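Local coordinates for glutamate--LysW ligase ArgX (Sulfolobus tokodaii, PDB 3VPB) that catalyses the ATP-dependent joining of the amino group of glutamate to the gamma-carboxyl group of the C-terminal glutamate of the carrier protein LysW in arginine biosynthesis, at the interface of chains A and C and the interface of chains A and B. Numbering follows the deposited sequence. Chains: chain A/B, Putative acetylornithine deacetylase; chain C, Alpha-aminoadipate carrier protein lysW.

Contact 1: the interface of chains A and C. Residues chain A 11, 178, 235, 252, 254-256; chain C 55-56.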
# COMPACT_ATOMS: atom_id res chain seq x y z
N ARG A 11 8.58 -0.63 25.24
CA ARG A 11 9.36 -1.87 25.31
C ARG A 11 10.20 -1.86 26.56
O ARG A 11 10.20 -0.89 27.31
CB ARG A 11 10.32 -1.99 24.12
CG ARG A 11 9.72 -1.71 22.79
CD ARG A 11 10.83 -1.36 21.84
NE ARG A 11 11.11 0.07 21.87
CZ ARG A 11 11.80 0.70 20.93
NH1 ARG A 11 12.26 -0.00 19.89
NH2 ARG A 11 11.99 2.03 20.99
N ARG A 178 27.94 -4.01 16.90
CA ARG A 178 27.03 -2.97 17.34
C ARG A 178 27.67 -2.18 18.46
O ARG A 178 28.07 -2.72 19.49
CB ARG A 178 25.70 -3.61 17.77
CG ARG A 178 24.79 -2.79 18.68
CD ARG A 178 24.42 -1.43 18.10
NE ARG A 178 23.60 -1.43 16.89
CZ ARG A 178 22.27 -1.45 16.86
NH1 ARG A 178 21.54 -1.53 17.99
NH2 ARG A 178 21.65 -1.39 15.70
N SER A 235 23.04 4.30 18.03
CA SER A 235 23.78 3.08 17.81
C SER A 235 24.41 3.09 16.42
O SER A 235 24.01 3.86 15.53
CB SER A 235 22.89 1.84 18.00
OG SER A 235 21.92 1.78 16.97
N ASN A 252 21.60 4.25 14.03
CA ASN A 252 20.18 4.25 14.36
C ASN A 252 19.85 5.30 15.40
O ASN A 252 20.61 5.47 16.37
CB ASN A 252 19.73 2.89 14.84
CG ASN A 252 20.03 1.80 13.82
OD1 ASN A 252 19.19 1.51 12.97
ND2 ASN A 252 21.24 1.22 13.89
N VAL A 254 16.89 5.67 17.36
CA VAL A 254 16.16 5.24 18.57
C VAL A 254 16.69 3.85 18.97
O VAL A 254 16.05 2.83 18.76
CB VAL A 254 14.61 5.18 18.39
CG1 VAL A 254 13.91 4.87 19.78
CG2 VAL A 254 14.05 6.48 17.81
N PRO A 255 17.89 3.82 19.55
CA PRO A 255 18.53 2.52 19.72
C PRO A 255 17.87 1.60 20.76
O PRO A 255 17.39 2.03 21.80
CB PRO A 255 19.98 2.88 20.08
CG PRO A 255 19.95 4.24 20.57
CD PRO A 255 18.74 4.94 19.97
N GLU A 256 17.80 0.32 20.41
CA GLU A 256 17.42 -0.67 21.38
C GLU A 256 18.72 -1.15 22.01
O GLU A 256 19.81 -0.92 21.45
CB GLU A 256 16.68 -1.80 20.67
CG GLU A 256 15.25 -1.42 20.26
CD GLU A 256 14.61 -2.48 19.35
OE1 GLU A 256 15.33 -3.05 18.51
OE2 GLU A 256 13.40 -2.74 19.48
N GLY C 55 11.19 0.45 14.12
CA GLY C 55 12.42 -0.13 14.62
C GLY C 55 13.30 0.92 15.24
O GLY C 55 12.82 1.87 15.85
N GLU C 56 14.61 0.72 15.10
CA GLU C 56 15.60 1.66 15.62
C GLU C 56 15.84 2.81 14.67
O GLU C 56 16.31 3.89 15.08
CB GLU C 56 16.92 0.95 15.81
CG GLU C 56 16.94 -0.07 16.87
CD GLU C 56 18.32 -0.20 17.43
OE1 GLU C 56 18.63 -1.28 17.89
OE2 GLU C 56 19.10 0.79 17.39
OXT GLU C 56 15.62 2.65 13.46
O HOH W 1 13.54 1.95 18.41
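An enzyme–carrier interface delivers the C-terminal C:Glu56 of LysW into the ArgX active site, where its gamma-carboxylate is the group to be joined to glutamate. A:Arg178 and C:Glu56 approach from opposite directions. A:Arg178 NH1 of the guanidinium gives a nearly straight, charged hydrogen bond to C:Glu56 OE1 of the carboxylate (2.9 Å, 171° at H), on the syn side of the oxygen and within the guanidinium plane, although the two planes are turned 70° apart. The backbone N of A:Glu256 lies over the face of the carboxylate, 3.1 Å from C:Glu56 OE1, as a further, less well-aimed donor. The other oxygen, C:Glu56 OE2, accepts from the hydroxyl A:Ser235 OG at 3.0 Å, also on its syn side; both carboxylate oxygens are thus held. A:Asn252 ND2 donates to A:Ser235 OG at 3.2 Å and positions it, while OG itself lies over one face of the A:Arg178 guanidinium. With CG beside the backbone N (chi1 -68°), the extended C:Glu56 chain runs past A:Asn252, whose CB packs on C:Glu56 CB at 3.6 Å. The terminal carboxylate is held separately: A:Val254 N donates to C:Glu56 O at 3.0 Å. Behind it, one water joins C:Gly55 O to A:Val254 O and A:Arg11, which also salt-bridges A:Glu256 OE2. The tail lies beside the loop following strand 245-252, with A:Arg178 supplied by strand 175-182 and A:Ser235 by strand 233-241 of the ATP-grasp fold.

Contact 2: the interface of chains A and B. Residues chain A 151-152, 155-156; chain B 136, 153, 156, 161.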
# COMPACT_ATOMS: atom_id res chain seq x y z
N GLU A 151 10.72 -6.85 -8.63
CA GLU A 151 9.27 -6.86 -8.77
C GLU A 151 8.56 -6.62 -7.45
O GLU A 151 7.55 -5.87 -7.39
CB GLU A 151 8.77 -8.18 -9.38
CG GLU A 151 9.11 -8.33 -10.83
CD GLU A 151 8.50 -9.58 -11.47
OE1 GLU A 151 8.66 -9.76 -12.70
OE2 GLU A 151 7.85 -10.37 -10.75
N HIS A 152 9.06 -7.28 -6.40
CA HIS A 152 8.49 -7.14 -5.05
C HIS A 152 8.59 -5.70 -4.53
O HIS A 152 7.59 -5.18 -4.01
CB HIS A 152 9.10 -8.17 -4.07
CG HIS A 152 8.53 -9.56 -4.24
ND1 HIS A 152 8.85 -10.37 -5.32
CD2 HIS A 152 7.67 -10.28 -3.48
CE1 HIS A 152 8.19 -11.51 -5.23
NE2 HIS A 152 7.46 -11.48 -4.12
N LEU A 155 6.02 -3.03 -5.62
CA LEU A 155 4.66 -3.10 -5.10
C LEU A 155 4.55 -2.57 -3.68
O LEU A 155 3.53 -2.74 -3.01
CB LEU A 155 4.11 -4.53 -5.21
CG LEU A 155 3.44 -4.93 -6.55
CD1 LEU A 155 4.17 -4.46 -7.80
CD2 LEU A 155 3.19 -6.43 -6.62
N MET A 156 5.60 -1.89 -3.21
CA MET A 156 5.58 -1.32 -1.86
C MET A 156 4.78 -0.02 -1.85
O MET A 156 4.80 0.72 -2.83
CB MET A 156 7.00 -1.06 -1.35
CG MET A 156 7.87 -2.32 -1.21
SD MET A 156 7.38 -3.38 0.17
CE MET A 156 6.11 -4.46 -0.53
N LEU B 136 5.36 -11.50 -9.53
CA LEU B 136 5.63 -12.13 -8.23
C LEU B 136 5.68 -13.67 -8.29
O LEU B 136 5.57 -14.33 -7.27
CB LEU B 136 4.63 -11.67 -7.15
CG LEU B 136 4.41 -10.16 -6.97
CD1 LEU B 136 3.42 -9.92 -5.83
CD2 LEU B 136 5.72 -9.39 -6.72
N ARG B 153 6.21 -9.81 0.75
CA ARG B 153 4.77 -10.01 0.56
C ARG B 153 3.90 -9.61 1.75
O ARG B 153 2.76 -9.16 1.55
CB ARG B 153 4.48 -11.44 0.12
CG ARG B 153 5.16 -11.68 -1.21
CD ARG B 153 4.48 -12.75 -2.01
NE ARG B 153 5.42 -13.28 -2.98
CZ ARG B 153 5.31 -14.48 -3.54
NH1 ARG B 153 4.28 -15.25 -3.23
NH2 ARG B 153 6.23 -14.89 -4.39
N MET B 156 2.77 -5.91 1.46
CA MET B 156 1.95 -5.45 0.34
C MET B 156 0.50 -5.07 0.75
O MET B 156 -0.01 -5.54 1.77
CB MET B 156 1.96 -6.46 -0.81
CG MET B 156 3.17 -6.27 -1.72
SD MET B 156 3.59 -7.75 -2.64
CE MET B 156 5.37 -7.53 -2.70
N LEU B 161 -2.35 -10.98 -1.96
CA LEU B 161 -0.90 -11.11 -2.21
C LEU B 161 -0.15 -11.76 -1.06
O LEU B 161 1.02 -12.10 -1.22
CB LEU B 161 -0.28 -9.76 -2.57
CG LEU B 161 -0.14 -9.29 -4.03
CD1 LEU B 161 -1.05 -9.98 -5.05
CD2 LEU B 161 -0.27 -7.79 -4.11
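B:Leu136 and A:Leu155 meet tip to tip at the apolar centre, methyl CD1 of the first lying 3.6 Å from CD2 of the second. The other methyl of B:Leu136, CD2, sits over the centre of one face of the A:His152 imidazole, a CH-pi contact 3.5 Å from the ring centroid. B:Leu136 reaches both neighbours because its side chain forks at CG, which lies opposite its own carbonyl carbon (chi1 -51°): one branch goes to the leucine, the other also covers the ring. B:Met156 fills in alongside. Its CG lies 4.0 Å from A:Leu155 CB, while its chain bends at the last torsion and brings methyl CE to within 3.7 Å of A:His152 CD2. The two copies of Met156 meet at about a right angle, with CE of A:Met156 against CG of B:Met156 at 3.7 Å. B:Leu161 adds a more distant apolar flank near A:Leu155.

Farther out, the imidazole turns from packing surface to acceptor. B:Arg153 NE donates to A:His152 NE2 at 3.0 Å, nearly straight (166° at H). The bond lies in the ring plane and close to the guanidinium plane, and the two flat groups are only 20° from coplanar. The extended B:Arg153 chain also lays its CG against the ring edge, so the histidine is fixed at both face and edge. With NE2 accepting from an arginine, a neutral ring would probably carry its proton on ND1. At the rim, the extended side chain of A:Glu151 brings its carboxylate to the backbone N of B:Leu136, which donates to A:Glu151 OE2 at 3.0 Å.

The interface is two-fold symmetric, so every contact recurs with the chains exchanged. It joins two subunits of the homotetramer through the end of helix 143-153 and the loop after it. Because B:Leu136 belongs to the ATP-binding loop, the dimer contact may also steady that loop.

About 27 Å separates the C-alpha centres of contact 1 and contact 2, and they share no residue. Contact 1 draws chiefly on strands 175-182, 233-241 and 245-252 and the loop that follows the last; contact 2 uses helix 143-153 with its following loop, the 3-10 helix 159-162 and the loop of B:Leu136. Both lie largely within the ATP-grasp region, one holding the carrier and the other pairing subunits. A:Arg178 links carrier binding to the active site; through B:Leu136, subunit pairing could bear indirectly on nucleotide binding. The deposited assembly of four ArgX and two LysW chains shows that carrier docking and subunit pairing can coexist.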